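L-lysine 6-monooxygenase involved in desferrioxamine biosynthesis (Erwinia amylovora CFBP1430, PDB 5O8R) probably catalyses the FAD- and NADPH-dependent N6-hydroxylation of L-lysine that feeds desferrioxamine siderophore biosynthesis. Local coordinates at residues A[53-58]-A[98-103]; A[135-140]-A[148-153]; A[174-179]-A[334-339]. All coordinates share one frame; numbering follows the deposited sequence.

Contact 1 (A[53-58]-A[98-103]); sequences ESAHLQ and LMRKEY. With NAP (NADP nicotinamide-adenine-dinucleotide phosphate), chain D.
Leu57 and Leu98 meet where two short, weakly bonded strands run antiparallel past each other before the chain after Met99 winds into helix 100-113. Two backbone bonds frame the non-hydrogen-bonded pair His56-Met99: Leu57 N donates a hydrogen bond to Leu98 O at 2.9 Å, nearly in line with the carbonyl, and Arg100 N donates one to Ala55 O at 3.1 Å from above the carbonyl plane.

The tight part is built on Leu57. Its CD1 sits over one face of the Tyr103 ring, 4.0 Å from the centroid and 27° off the normal, a CH-pi contact, and also reaches Leu98 CD1 at 4.3 Å. The other branch, CD2, lies against Arg100 CG at 3.9 Å, so the two branches of the leucine touch two residues of the helix's first turn. With CG anti to the backbone N (chi1 -180°), the Tyr103 ring reaches out under Leu57, and it also meets Trp46.

Toward Glu53 and Ser54 the contact thins out. Met99, folded back at chi2 and chi3, turns its CE toward the carbonyl oxygens of Glu53, Ser54 and Ala55. Glu53 itself turns outward to a salt bridge with Lys289 of the second subunit, and the imidazole of His56, partly exposed, keeps a weak bond from ND1 to Ser54 O.

Arg100 runs past Ala55 toward NADP. Arg100 NH1 is 3.7 Å from Ala55 CB, and Glu206 takes it in a salt bridge. Arg100 NH1 also lies 3.4 Å from NAP O7N, the nicotinamide oxygen. The Gln58 side chain lies against the nicotinamide ring, Gln58 CG 3.6 Å from NAP C5N, and Gln58 N bonds to FAD O4. Here nicotinamide and flavin come together in a flavin-dependent N-hydroxylating monooxygenase of the lysine/ornithine hydroxylase family.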
loop_
_atom_site.group_PDB
_atom_site.type_symbol
_atom_site.label_atom_id
_atom_site.label_comp_id
_atom_site.label_asym_id
_atom_site.label_seq_id
_atom_site.Cartn_x
_atom_site.Cartn_y
_atom_site.Cartn_z
ATOM N N GLU A 53 -1.080 -22.248 -6.554
ATOM C CA GLU A 53 -0.776 -21.958 -5.103
ATOM C C GLU A 53 -1.029 -20.507 -4.671
ATOM O O GLU A 53 -1.448 -20.248 -3.536
ATOM C CB GLU A 53 0.665 -22.377 -4.699
ATOM C CG GLU A 53 1.064 -21.909 -3.292
ATOM C CD GLU A 53 2.482 -22.272 -2.870
ATOM O OE1 GLU A 53 2.729 -23.471 -2.576
ATOM O OE2 GLU A 53 3.353 -21.349 -2.808
ATOM N N SER A 54 -0.769 -19.593 -5.601
ATOM C CA SER A 54 -0.812 -18.162 -5.366
ATOM C C SER A 54 -2.185 -17.536 -5.611
ATOM O O SER A 54 -2.445 -16.463 -5.118
ATOM C CB SER A 54 0.237 -17.474 -6.274
ATOM O OG SER A 54 -0.370 -17.170 -7.510
ATOM N N ALA A 55 -3.064 -18.174 -6.366
ATOM C CA ALA A 55 -4.340 -17.542 -6.771
ATOM C C ALA A 55 -5.222 -17.129 -5.627
ATOM O O ALA A 55 -5.236 -17.754 -4.555
ATOM C CB ALA A 55 -5.135 -18.502 -7.619
ATOM N N HIS A 56 -6.016 -16.110 -5.869
ATOM C CA HIS A 56 -7.008 -15.744 -4.864
ATOM C C HIS A 56 -8.152 -14.928 -5.376
ATOM O O HIS A 56 -8.072 -14.332 -6.409
ATOM C CB HIS A 56 -6.346 -14.997 -3.709
ATOM C CG HIS A 56 -5.568 -13.825 -4.133
ATOM N ND1 HIS A 56 -4.195 -13.834 -4.149
ATOM C CD2 HIS A 56 -5.956 -12.611 -4.577
ATOM C CE1 HIS A 56 -3.767 -12.661 -4.584
ATOM N NE2 HIS A 56 -4.816 -11.907 -4.859
ATOM N N LEU A 57 -9.202 -14.840 -4.590
ATOM C CA LEU A 57 -10.409 -14.208 -5.065
ATOM C C LEU A 57 -10.233 -12.719 -5.165
ATOM O O LEU A 57 -9.427 -12.097 -4.465
ATOM C CB LEU A 57 -11.609 -14.541 -4.162
ATOM C CG LEU A 57 -12.013 -15.991 -3.926
ATOM C CD1 LEU A 57 -13.191 -16.066 -3.009
ATOM C CD2 LEU A 57 -12.391 -16.622 -5.242
ATOM N N GLN A 58 -11.030 -12.156 -6.046
ATOM C CA GLN A 58 -10.943 -10.752 -6.354
ATOM C C GLN A 58 -11.955 -9.976 -5.558
ATOM O O GLN A 58 -12.127 -8.802 -5.808
ATOM C CB GLN A 58 -11.180 -10.559 -7.859
ATOM C CG GLN A 58 -10.169 -11.282 -8.764
ATOM C CD GLN A 58 -9.864 -10.474 -10.029
ATOM O OE1 GLN A 58 -9.383 -9.334 -9.934
ATOM N NE2 GLN A 58 -10.159 -11.039 -11.213
ATOM N N LEU A 98 -9.364 -14.114 0.038
ATOM C CA LEU A 98 -9.076 -15.526 0.322
ATOM C C LEU A 98 -8.323 -16.194 -0.814
ATOM O O LEU A 98 -8.635 -15.975 -2.011
ATOM C CB LEU A 98 -10.372 -16.301 0.470
ATOM C CG LEU A 98 -11.384 -15.980 1.527
ATOM C CD1 LEU A 98 -12.688 -16.718 1.204
ATOM C CD2 LEU A 98 -10.813 -16.361 2.881
ATOM N N MET A 99 -7.436 -17.097 -0.435
ATOM C CA MET A 99 -6.732 -17.889 -1.415
ATOM C C MET A 99 -7.800 -18.780 -2.000
ATOM O O MET A 99 -8.601 -19.302 -1.254
ATOM C CB MET A 99 -5.612 -18.720 -0.771
ATOM C CG MET A 99 -4.582 -17.928 0.003
ATOM S SD MET A 99 -3.786 -16.721 -1.063
ATOM C CE MET A 99 -2.893 -17.856 -2.108
ATOM N N ARG A 100 -7.772 -18.988 -3.317
ATOM C CA ARG A 100 -8.729 -19.858 -3.975
ATOM C C ARG A 100 -8.739 -21.240 -3.372
ATOM O O ARG A 100 -9.754 -21.849 -3.308
ATOM C CB ARG A 100 -8.526 -19.911 -5.492
ATOM C CG ARG A 100 -9.696 -19.240 -6.212
ATOM C CD ARG A 100 -9.436 -18.765 -7.638
ATOM N NE ARG A 100 -9.515 -19.903 -8.535
ATOM C CZ ARG A 100 -8.766 -20.088 -9.624
ATOM N NH1 ARG A 100 -7.847 -19.183 -10.014
ATOM N NH2 ARG A 100 -8.937 -21.211 -10.336
ATOM N N LYS A 101 -7.641 -21.727 -2.854
ATOM C CA LYS A 101 -7.715 -23.028 -2.233
ATOM C C LYS A 101 -8.501 -22.984 -0.942
ATOM O O LYS A 101 -9.090 -23.991 -0.536
ATOM C CB LYS A 101 -6.330 -23.635 -2.032
ATOM C CG LYS A 101 -6.197 -24.621 -0.881
ATOM C CD LYS A 101 -4.851 -25.341 -0.862
ATOM C CE LYS A 101 -4.703 -26.380 -1.967
ATOM N NZ LYS A 101 -3.304 -26.334 -2.481
ATOM N N GLU A 102 -8.491 -21.859 -0.248
ATOM C CA GLU A 102 -9.181 -21.843 1.026
ATOM C C GLU A 102 -10.650 -21.639 0.733
ATOM O O GLU A 102 -11.489 -22.238 1.381
ATOM C CB GLU A 102 -8.623 -20.817 1.969
ATOM C CG GLU A 102 -9.057 -20.993 3.411
ATOM C CD GLU A 102 -8.228 -20.116 4.342
ATOM O OE1 GLU A 102 -7.987 -18.977 3.962
ATOM O OE2 GLU A 102 -7.755 -20.571 5.418
ATOM N N TYR A 103 -10.998 -20.881 -0.286
ATOM C CA TYR A 103 -12.399 -20.722 -0.577
ATOM C C TYR A 103 -12.955 -22.096 -0.843
ATOM O O TYR A 103 -14.045 -22.506 -0.388
ATOM C CB TYR A 103 -12.576 -19.878 -1.776
ATOM C CG TYR A 103 -14.005 -19.659 -2.135
ATOM C CD1 TYR A 103 -14.842 -18.889 -1.335
ATOM C CD2 TYR A 103 -14.536 -20.225 -3.250
ATOM C CE1 TYR A 103 -16.162 -18.672 -1.671
ATOM C CE2 TYR A 103 -15.860 -20.019 -3.585
ATOM C CZ TYR A 103 -16.664 -19.234 -2.810
ATOM O OH TYR A 103 -17.983 -19.043 -3.186
HETATM P PA NAP D . -12.516 -13.848 -19.701
HETATM O O1A NAP D . -13.922 -14.185 -20.245
HETATM O O2A NAP D . -12.170 -12.438 -19.186
HETATM O O5B NAP D . -11.343 -14.297 -20.714
HETATM C C5B NAP D . -11.575 -14.075 -22.096
HETATM C C4B NAP D . -10.391 -13.404 -22.736
HETATM O O4B NAP D . -10.293 -14.153 -23.926
HETATM C C3B NAP D . -10.631 -11.908 -23.044
HETATM O O3B NAP D . -9.452 -11.047 -22.933
HETATM C C2B NAP D . -11.224 -12.057 -24.442
HETATM O O2B NAP D . -11.199 -10.849 -25.235
HETATM C C1B NAP D . -10.369 -13.210 -24.967
HETATM N N9A NAP D . -10.846 -13.800 -26.245
HETATM C C8A NAP D . -12.030 -14.387 -26.589
HETATM N N7A NAP D . -12.004 -14.737 -27.922
HETATM C C5A NAP D . -10.802 -14.372 -28.388
HETATM C C6A NAP D . -10.098 -14.416 -29.662
HETATM N N6A NAP D . -10.741 -14.972 -30.670
HETATM N N1A NAP D . -8.843 -13.907 -29.780
HETATM C C2A NAP D . -8.179 -13.363 -28.722
HETATM N N3A NAP D . -8.747 -13.271 -27.490
HETATM C C4A NAP D . -10.033 -13.751 -27.293
HETATM O O3 NAP D . -12.409 -14.956 -18.527
HETATM P PN NAP D . -11.161 -15.659 -17.789
HETATM O O1N NAP D . -11.496 -17.120 -17.807
HETATM O O2N NAP D . -9.778 -15.180 -18.364
HETATM O O5D NAP D . -11.483 -15.210 -16.250
HETATM C C5D NAP D . -12.357 -14.116 -15.882
HETATM C C4D NAP D . -13.840 -14.529 -15.823
HETATM O O4D NAP D . -13.903 -15.431 -14.733
HETATM C C3D NAP D . -14.829 -13.357 -15.583
HETATM O O3D NAP D . -16.019 -13.307 -16.420
HETATM C C2D NAP D . -15.191 -13.470 -14.117
HETATM O O2D NAP D . -16.609 -13.580 -13.899
HETATM C C1D NAP D . -14.442 -14.726 -13.615
HETATM N N1N NAP D . -13.379 -14.522 -12.604
HETATM C C2N NAP D . -12.405 -15.474 -12.482
HETATM C C3N NAP D . -11.424 -15.330 -11.489
HETATM C C7N NAP D . -10.318 -16.308 -11.294
HETATM O O7N NAP D . -9.946 -16.546 -10.127
HETATM N N7N NAP D . -9.791 -16.830 -12.407
HETATM C C4N NAP D . -11.444 -14.226 -10.635
HETATM C C5N NAP D . -12.444 -13.271 -10.780
HETATM C C6N NAP D . -13.410 -13.447 -11.763
HETATM P P2B NAP D . -12.274 -9.661 -25.004
HETATM O O1X NAP D . -12.285 -8.907 -26.336
HETATM O O2X NAP D . -11.762 -8.868 -23.805
HETATM O O3X NAP D . -13.560 -10.396 -24.671
#

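Contact 2 (A[135-140]-A[148-153]); sequences YRVRST and QEWLAH
Tyr135 to Ser139 pairs with Ala152 back to Gln148 as an antiparallel hairpin, the strand axes 4.7 Å apart at closest and their directions 153° from each other. Tyr135-Ala152, Val137-Trp150 and Ser139-Gln148 are the hydrogen-bonded pairs. The Val137 N to Trp150 O bond lies in the carbonyl plane, whereas at the Ser139 end the bond from Gln148 N is weak.

One face carries Tyr135, Val137, Ser139, Gln148, Trp150 and Ala152. Trp150 lays its indole along the neighbouring strand with Val137 O and Ser139 CB at the ring edge, and NE1 makes a weak bond to Ser139 OG at 3.2 Å. Gln148 CD covers part of one indole face, and Val137 CB packs on Trp150 CB at 4.0 Å.

On the other face, Arg136 starts with CG anti to its N (chi1 168°) and bends at chi3, which carries the guanidinium to Glu149: Arg136 NH1 to Glu149 OE2 is 3.0 Å, a salt bridge with the two planes 47° apart. Leu151 CD2 rests over one guanidinium face, 3.9 Å from Arg136 NH2. NH2 of the same guanidinium bridges to a second acid, Asp129.

The hairpin lies between strand 121-129, which pairs with 134-141, and strand 8-14, which runs parallel to 147-152; Val137 and Trp150 both reach Leu38 of strand 35-38.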
loop_
_atom_site.group_PDB
_atom_site.type_symbol
_atom_site.label_atom_id
_atom_site.label_comp_id
_atom_site.label_asym_id
_atom_site.label_seq_id
_atom_site.Cartn_x
_atom_site.Cartn_y
_atom_site.Cartn_z
ATOM N N TYR A 135 -43.249 -29.354 -11.334
ATOM C CA TYR A 135 -42.169 -29.857 -12.199
ATOM C C TYR A 135 -41.669 -31.222 -11.730
ATOM O O TYR A 135 -41.683 -31.531 -10.504
ATOM C CB TYR A 135 -41.016 -28.850 -12.277
ATOM C CG TYR A 135 -41.322 -27.607 -13.087
ATOM C CD1 TYR A 135 -41.035 -27.549 -14.430
ATOM C CD2 TYR A 135 -41.909 -26.507 -12.517
ATOM C CE1 TYR A 135 -41.318 -26.415 -15.186
ATOM C CE2 TYR A 135 -42.215 -25.396 -13.266
ATOM C CZ TYR A 135 -41.904 -25.353 -14.602
ATOM O OH TYR A 135 -42.185 -24.239 -15.364
ATOM N N ARG A 136 -41.222 -32.009 -12.723
ATOM C CA ARG A 136 -40.811 -33.416 -12.539
ATOM C C ARG A 136 -39.393 -33.523 -13.001
ATOM O O ARG A 136 -39.119 -33.244 -14.175
ATOM C CB ARG A 136 -41.679 -34.361 -13.399
ATOM C CG ARG A 136 -41.222 -35.831 -13.555
ATOM C CD ARG A 136 -42.255 -36.716 -14.285
ATOM N NE ARG A 136 -43.537 -36.721 -13.574
ATOM C CZ ARG A 136 -43.780 -37.380 -12.435
ATOM N NH1 ARG A 136 -42.837 -38.152 -11.870
ATOM N NH2 ARG A 136 -44.982 -37.271 -11.854
ATOM N N VAL A 137 -38.514 -33.960 -12.096
ATOM C CA VAL A 137 -37.071 -33.958 -12.320
ATOM C C VAL A 137 -36.530 -35.373 -12.245
ATOM O O VAL A 137 -36.595 -36.004 -11.172
ATOM C CB VAL A 137 -36.352 -33.087 -11.251
ATOM C CG1 VAL A 137 -34.835 -33.318 -11.255
ATOM C CG2 VAL A 137 -36.684 -31.608 -11.447
ATOM N N ARG A 138 -35.937 -35.828 -13.351
ATOM C CA ARG A 138 -35.444 -37.182 -13.436
ATOM C C ARG A 138 -33.939 -37.224 -13.274
ATOM O O ARG A 138 -33.204 -36.613 -14.052
ATOM C CB ARG A 138 -35.837 -37.837 -14.756
ATOM C CG ARG A 138 -36.052 -39.364 -14.642
ATOM C CD ARG A 138 -35.599 -40.105 -15.899
ATOM N NE ARG A 138 -36.204 -39.520 -17.107
ATOM C CZ ARG A 138 -35.595 -39.333 -18.284
ATOM N NH1 ARG A 138 -34.301 -39.678 -18.466
ATOM N NH2 ARG A 138 -36.294 -38.773 -19.296
ATOM N N SER A 139 -33.514 -38.017 -12.294
ATOM C CA SER A 139 -32.153 -38.081 -11.803
ATOM C C SER A 139 -31.574 -39.511 -11.848
ATOM O O SER A 139 -32.287 -40.470 -11.615
ATOM C CB SER A 139 -32.147 -37.631 -10.326
ATOM O OG SER A 139 -32.288 -38.734 -9.384
ATOM N N THR A 140 -30.273 -39.641 -12.045
ATOM C CA THR A 140 -29.608 -40.902 -11.856
ATOM C C THR A 140 -28.716 -40.823 -10.675
ATOM O O THR A 140 -27.892 -39.942 -10.645
ATOM C CB THR A 140 -28.685 -41.133 -13.026
ATOM O OG1 THR A 140 -29.443 -41.004 -14.246
ATOM C CG2 THR A 140 -28.007 -42.496 -12.876
ATOM N N GLN A 148 -34.567 -42.086 -10.400
ATOM C CA GLN A 148 -35.357 -41.477 -9.309
ATOM C C GLN A 148 -36.009 -40.193 -9.829
ATOM O O GLN A 148 -35.503 -39.566 -10.773
ATOM C CB GLN A 148 -34.498 -41.198 -8.063
ATOM C CG GLN A 148 -35.309 -41.110 -6.758
ATOM C CD GLN A 148 -34.500 -40.601 -5.558
ATOM O OE1 GLN A 148 -33.284 -40.412 -5.655
ATOM N NE2 GLN A 148 -35.178 -40.375 -4.423
ATOM N N GLU A 149 -37.161 -39.836 -9.264
ATOM C CA GLU A 149 -37.941 -38.667 -9.740
ATOM C C GLU A 149 -38.318 -37.782 -8.546
ATOM O O GLU A 149 -38.649 -38.258 -7.459
ATOM C CB GLU A 149 -39.171 -39.069 -10.598
ATOM C CG GLU A 149 -38.850 -39.720 -11.965
ATOM C CD GLU A 149 -40.091 -40.067 -12.807
ATOM O OE1 GLU A 149 -40.067 -39.873 -14.038
ATOM O OE2 GLU A 149 -41.102 -40.524 -12.240
ATOM N N TRP A 150 -38.201 -36.479 -8.755
ATOM C CA TRP A 150 -38.282 -35.519 -7.685
ATOM C C TRP A 150 -39.369 -34.590 -8.108
ATOM O O TRP A 150 -39.445 -34.255 -9.307
ATOM C CB TRP A 150 -36.979 -34.737 -7.623
ATOM C CG TRP A 150 -35.740 -35.506 -7.296
ATOM C CD1 TRP A 150 -34.872 -36.061 -8.185
ATOM C CD2 TRP A 150 -35.175 -35.726 -5.985
ATOM N NE1 TRP A 150 -33.814 -36.650 -7.502
ATOM C CE2 TRP A 150 -33.975 -36.451 -6.161
ATOM C CE3 TRP A 150 -35.574 -35.391 -4.681
ATOM C CZ2 TRP A 150 -33.175 -36.873 -5.082
ATOM C CZ3 TRP A 150 -34.768 -35.817 -3.578
ATOM C CH2 TRP A 150 -33.588 -36.547 -3.799
ATOM N N LEU A 151 -40.204 -34.136 -7.178
ATOM C CA LEU A 151 -41.235 -33.167 -7.573
ATOM C C LEU A 151 -41.000 -31.821 -6.981
ATOM O O LEU A 151 -40.591 -31.713 -5.816
ATOM C CB LEU A 151 -42.627 -33.664 -7.200
ATOM C CG LEU A 151 -42.994 -34.979 -7.925
ATOM C CD1 LEU A 151 -44.104 -35.695 -7.172
ATOM C CD2 LEU A 151 -43.323 -34.770 -9.414
ATOM N N ALA A 152 -41.267 -30.786 -7.776
ATOM C CA ALA A 152 -41.033 -29.436 -7.301
ATOM C C ALA A 152 -41.907 -28.398 -7.951
ATOM O O ALA A 152 -42.074 -28.399 -9.191
ATOM C CB ALA A 152 -39.588 -29.073 -7.528
ATOM N N HIS A 153 -42.423 -27.491 -7.112
ATOM C CA HIS A 153 -43.219 -26.381 -7.611
ATOM C C HIS A 153 -42.366 -25.433 -8.376
ATOM O O HIS A 153 -42.848 -24.807 -9.344
ATOM C CB HIS A 153 -43.860 -25.626 -6.468
ATOM C CG HIS A 153 -44.949 -26.392 -5.813
ATOM N ND1 HIS A 153 -46.098 -26.761 -6.488
ATOM C CD2 HIS A 153 -45.050 -26.897 -4.559
ATOM C CE1 HIS A 153 -46.860 -27.458 -5.665
ATOM N NE2 HIS A 153 -46.250 -27.551 -4.491
#

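Contact 3 (A[174-179]-A[334-339]); sequences ERFVHS and EGLVMA. With NAP (NADP nicotinamide-adenine-dinucleotide phosphate), chain D.
Phe176 and Met338 meet at the edge of the five-stranded parallel sheet of a Rossmann-type nucleotide-binding domain, where strand 177-178 runs alongside 335-338. Val177 N bonds to Leu336 O almost in line with the carbonyl, Met338 N returns to Val177 O at 3.0 Å, and Ser179 N adds a weak bond to Met338 O.

Met338 is worth following outward. Its CB lies 3.9 Å from both CD1 and CE1 of the Phe176 ring. CG leaves anti to the backbone N (chi1 -171°), and bends at chi2 and chi3 then fold the chain back over the ring, SD standing 5.2 Å from the centroid in a Met-aromatic contact. CE comes lowest, over the ring centre, 3.8 Å from the centroid and 9° off the normal. Phe176 CB meanwhile touches Leu336 CD2.

On the opposite sheet face Val177 and Val337 share the cover of helix 182-190 through Leu189. His178 has both ring nitrogens occupied, ND1 by Ser180 OG and NE2 by Gly341 O. Past the strand's C-terminal end, Ala339 O lies 3.5 Å from O4B of the adenosine ribose of NADP, two acceptors side by side and no hydrogen bond.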
loop_
_atom_site.group_PDB
_atom_site.type_symbol
_atom_site.label_atom_id
_atom_site.label_comp_id
_atom_site.label_asym_id
_atom_site.label_seq_id
_atom_site.Cartn_x
_atom_site.Cartn_y
_atom_site.Cartn_z
ATOM N N GLU A 174 -7.295 -31.021 -29.396
ATOM C CA GLU A 174 -6.626 -32.213 -28.922
ATOM C C GLU A 174 -5.247 -31.789 -28.430
ATOM O O GLU A 174 -4.620 -32.482 -27.638
ATOM C CB GLU A 174 -6.457 -33.232 -30.086
ATOM C CG GLU A 174 -7.593 -33.321 -31.153
ATOM C CD GLU A 174 -8.758 -34.302 -30.821
ATOM O OE1 GLU A 174 -8.851 -35.367 -31.498
ATOM O OE2 GLU A 174 -9.604 -34.011 -29.920
ATOM N N ARG A 175 -4.772 -30.646 -28.922
ATOM C CA ARG A 175 -3.371 -30.263 -28.830
ATOM C C ARG A 175 -3.187 -29.045 -27.928
ATOM O O ARG A 175 -2.403 -29.087 -26.956
ATOM C CB ARG A 175 -2.853 -29.968 -30.228
ATOM C CG ARG A 175 -1.342 -29.994 -30.323
ATOM C CD ARG A 175 -0.876 -29.724 -31.738
ATOM N NE ARG A 175 -1.352 -30.716 -32.698
ATOM C CZ ARG A 175 -0.784 -31.896 -32.925
ATOM N NH1 ARG A 175 0.302 -32.267 -32.242
ATOM N NH2 ARG A 175 -1.321 -32.716 -33.837
ATOM N N PHE A 176 -3.918 -27.969 -28.227
ATOM C CA PHE A 176 -3.931 -26.806 -27.345
ATOM C C PHE A 176 -4.635 -27.129 -26.058
ATOM O O PHE A 176 -5.459 -28.002 -26.050
ATOM C CB PHE A 176 -4.584 -25.597 -27.997
ATOM C CG PHE A 176 -6.079 -25.580 -27.938
ATOM C CD1 PHE A 176 -6.743 -25.443 -26.742
ATOM C CD2 PHE A 176 -6.814 -25.578 -29.113
ATOM C CE1 PHE A 176 -8.115 -25.381 -26.707
ATOM C CE2 PHE A 176 -8.191 -25.488 -29.102
ATOM C CZ PHE A 176 -8.850 -25.394 -27.891
ATOM N N VAL A 177 -4.353 -26.375 -24.994
ATOM C CA VAL A 177 -4.902 -26.644 -23.671
ATOM C C VAL A 177 -5.649 -25.425 -23.184
ATOM O O VAL A 177 -5.106 -24.343 -23.142
ATOM C CB VAL A 177 -3.830 -27.168 -22.672
ATOM C CG1 VAL A 177 -2.641 -27.735 -23.403
ATOM C CG2 VAL A 177 -3.349 -26.142 -21.670
ATOM N N HIS A 178 -6.927 -25.591 -22.863
ATOM C CA HIS A 178 -7.729 -24.492 -22.311
ATOM C C HIS A 178 -7.259 -24.244 -20.896
ATOM O O HIS A 178 -6.557 -25.068 -20.295
ATOM C CB HIS A 178 -9.199 -24.830 -22.350
ATOM C CG HIS A 178 -10.106 -23.760 -21.824
ATOM N ND1 HIS A 178 -10.436 -23.661 -20.484
ATOM C CD2 HIS A 178 -10.802 -22.782 -22.467
ATOM C CE1 HIS A 178 -11.283 -22.653 -20.324
ATOM N NE2 HIS A 178 -11.520 -22.104 -21.511
ATOM N N SER A 179 -7.571 -23.067 -20.396
ATOM C CA SER A 179 -6.975 -22.631 -19.171
ATOM C C SER A 179 -7.336 -23.583 -18.058
ATOM O O SER A 179 -6.492 -23.864 -17.194
ATOM C CB SER A 179 -7.332 -21.183 -18.899
ATOM O OG SER A 179 -8.717 -20.957 -18.972
ATOM N N GLU A 334 4.582 -23.425 -30.253
ATOM C CA GLU A 334 4.405 -24.833 -30.073
ATOM C C GLU A 334 3.258 -24.992 -29.110
ATOM O O GLU A 334 2.193 -25.450 -29.488
ATOM C CB GLU A 334 5.695 -25.488 -29.572
ATOM C CG GLU A 334 6.828 -25.364 -30.588
ATOM C CD GLU A 334 8.042 -26.213 -30.254
ATOM O OE1 GLU A 334 8.081 -26.743 -29.109
ATOM O OE2 GLU A 334 8.949 -26.333 -31.143
ATOM N N GLY A 335 3.466 -24.572 -27.871
ATOM C CA GLY A 335 2.408 -24.577 -26.843
ATOM C C GLY A 335 1.384 -23.479 -27.037
ATOM O O GLY A 335 1.653 -22.434 -27.611
ATOM N N LEU A 336 0.193 -23.734 -26.558
ATOM C CA LEU A 336 -0.903 -22.802 -26.731
ATOM C C LEU A 336 -1.927 -22.959 -25.590
ATOM O O LEU A 336 -2.540 -23.994 -25.470
ATOM C CB LEU A 336 -1.570 -22.999 -28.068
ATOM C CG LEU A 336 -2.807 -22.155 -28.158
ATOM C CD1 LEU A 336 -2.469 -20.688 -28.005
ATOM C CD2 LEU A 336 -3.434 -22.348 -29.511
ATOM N N VAL A 337 -2.084 -21.929 -24.754
ATOM C CA VAL A 337 -2.982 -21.951 -23.627
ATOM C C VAL A 337 -4.064 -21.018 -24.023
ATOM O O VAL A 337 -3.805 -19.841 -24.274
ATOM C CB VAL A 337 -2.319 -21.473 -22.347
ATOM C CG1 VAL A 337 -3.329 -21.356 -21.236
ATOM C CG2 VAL A 337 -1.223 -22.453 -21.931
ATOM N N MET A 338 -5.274 -21.561 -24.121
ATOM C CA MET A 338 -6.390 -20.839 -24.647
ATOM C C MET A 338 -7.227 -20.358 -23.448
ATOM O O MET A 338 -7.993 -21.103 -22.873
ATOM C CB MET A 338 -7.152 -21.754 -25.542
ATOM C CG MET A 338 -8.213 -21.000 -26.302
ATOM S SD MET A 338 -7.581 -20.320 -27.827
ATOM C CE MET A 338 -6.975 -21.810 -28.606
ATOM N N ALA A 339 -7.052 -19.094 -23.074
ATOM C CA ALA A 339 -7.512 -18.557 -21.790
ATOM C C ALA A 339 -8.673 -17.666 -22.119
ATOM O O ALA A 339 -8.713 -16.476 -21.760
ATOM C CB ALA A 339 -6.375 -17.789 -21.101
HETATM P PA NAP D . -12.516 -13.848 -19.701
HETATM O O1A NAP D . -13.922 -14.185 -20.245
HETATM O O2A NAP D . -12.170 -12.438 -19.186
HETATM O O5B NAP D . -11.343 -14.297 -20.714
HETATM C C5B NAP D . -11.575 -14.075 -22.096
HETATM C C4B NAP D . -10.391 -13.404 -22.736
HETATM O O4B NAP D . -10.293 -14.153 -23.926
HETATM C C3B NAP D . -10.631 -11.908 -23.044
HETATM O O3B NAP D . -9.452 -11.047 -22.933
HETATM C C2B NAP D . -11.224 -12.057 -24.442
HETATM O O2B NAP D . -11.199 -10.849 -25.235
HETATM C C1B NAP D . -10.369 -13.210 -24.967
HETATM N N9A NAP D . -10.846 -13.800 -26.245
HETATM C C8A NAP D . -12.030 -14.387 -26.589
HETATM N N7A NAP D . -12.004 -14.737 -27.922
HETATM C C5A NAP D . -10.802 -14.372 -28.388
HETATM C C6A NAP D . -10.098 -14.416 -29.662
HETATM N N6A NAP D . -10.741 -14.972 -30.670
HETATM N N1A NAP D . -8.843 -13.907 -29.780
HETATM C C2A NAP D . -8.179 -13.363 -28.722
HETATM N N3A NAP D . -8.747 -13.271 -27.490
HETATM C C4A NAP D . -10.033 -13.751 -27.293
HETATM O O3 NAP D . -12.409 -14.956 -18.527
HETATM P PN NAP D . -11.161 -15.659 -17.789
HETATM O O1N NAP D . -11.496 -17.120 -17.807
HETATM O O2N NAP D . -9.778 -15.180 -18.364
HETATM O O5D NAP D . -11.483 -15.210 -16.250
HETATM C C5D NAP D . -12.357 -14.116 -15.882
HETATM C C4D NAP D . -13.840 -14.529 -15.823
HETATM O O4D NAP D . -13.903 -15.431 -14.733
HETATM C C3D NAP D . -14.829 -13.357 -15.583
HETATM O O3D NAP D . -16.019 -13.307 -16.420
HETATM C C2D NAP D . -15.191 -13.470 -14.117
HETATM O O2D NAP D . -16.609 -13.580 -13.899
HETATM C C1D NAP D . -14.442 -14.726 -13.615
HETATM N N1N NAP D . -13.379 -14.522 -12.604
HETATM C C2N NAP D . -12.405 -15.474 -12.482
HETATM C C3N NAP D . -11.424 -15.330 -11.489
HETATM C C7N NAP D . -10.318 -16.308 -11.294
HETATM O O7N NAP D . -9.946 -16.546 -10.127
HETATM N N7N NAP D . -9.791 -16.830 -12.407
HETATM C C4N NAP D . -11.444 -14.226 -10.635
HETATM C C5N NAP D . -12.444 -13.271 -10.780
HETATM C C6N NAP D . -13.410 -13.447 -11.763
HETATM P P2B NAP D . -12.274 -9.661 -25.004
HETATM O O1X NAP D . -12.285 -8.907 -26.336
HETATM O O2X NAP D . -11.762 -8.868 -23.805
HETATM O O3X NAP D . -13.560 -10.396 -24.671
#

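Overall arrangement
From the N terminus the chain first closes contact 1, joining strand 56-57 to the end of strand 97-99 and the start of helix 100-113 across 39 intervening residues that include helices 77-83 and 87-93. Contact 2 follows, a short hairpin with seven residues between its segments, part of the mixed sheet that includes strands 8-14 and 35-38. Contact 3 spans the longest loop, 154 residues, and joins the edge strand of the parallel sheet to its neighbour. The three follow in series, none nested or crossed. Contacts 1 and 3 both touch NADP, one at the nicotinamide and one at the adenosine ribose, with centres 23 Å apart; contact 2 stands off, 35 and 39 Å from their centres.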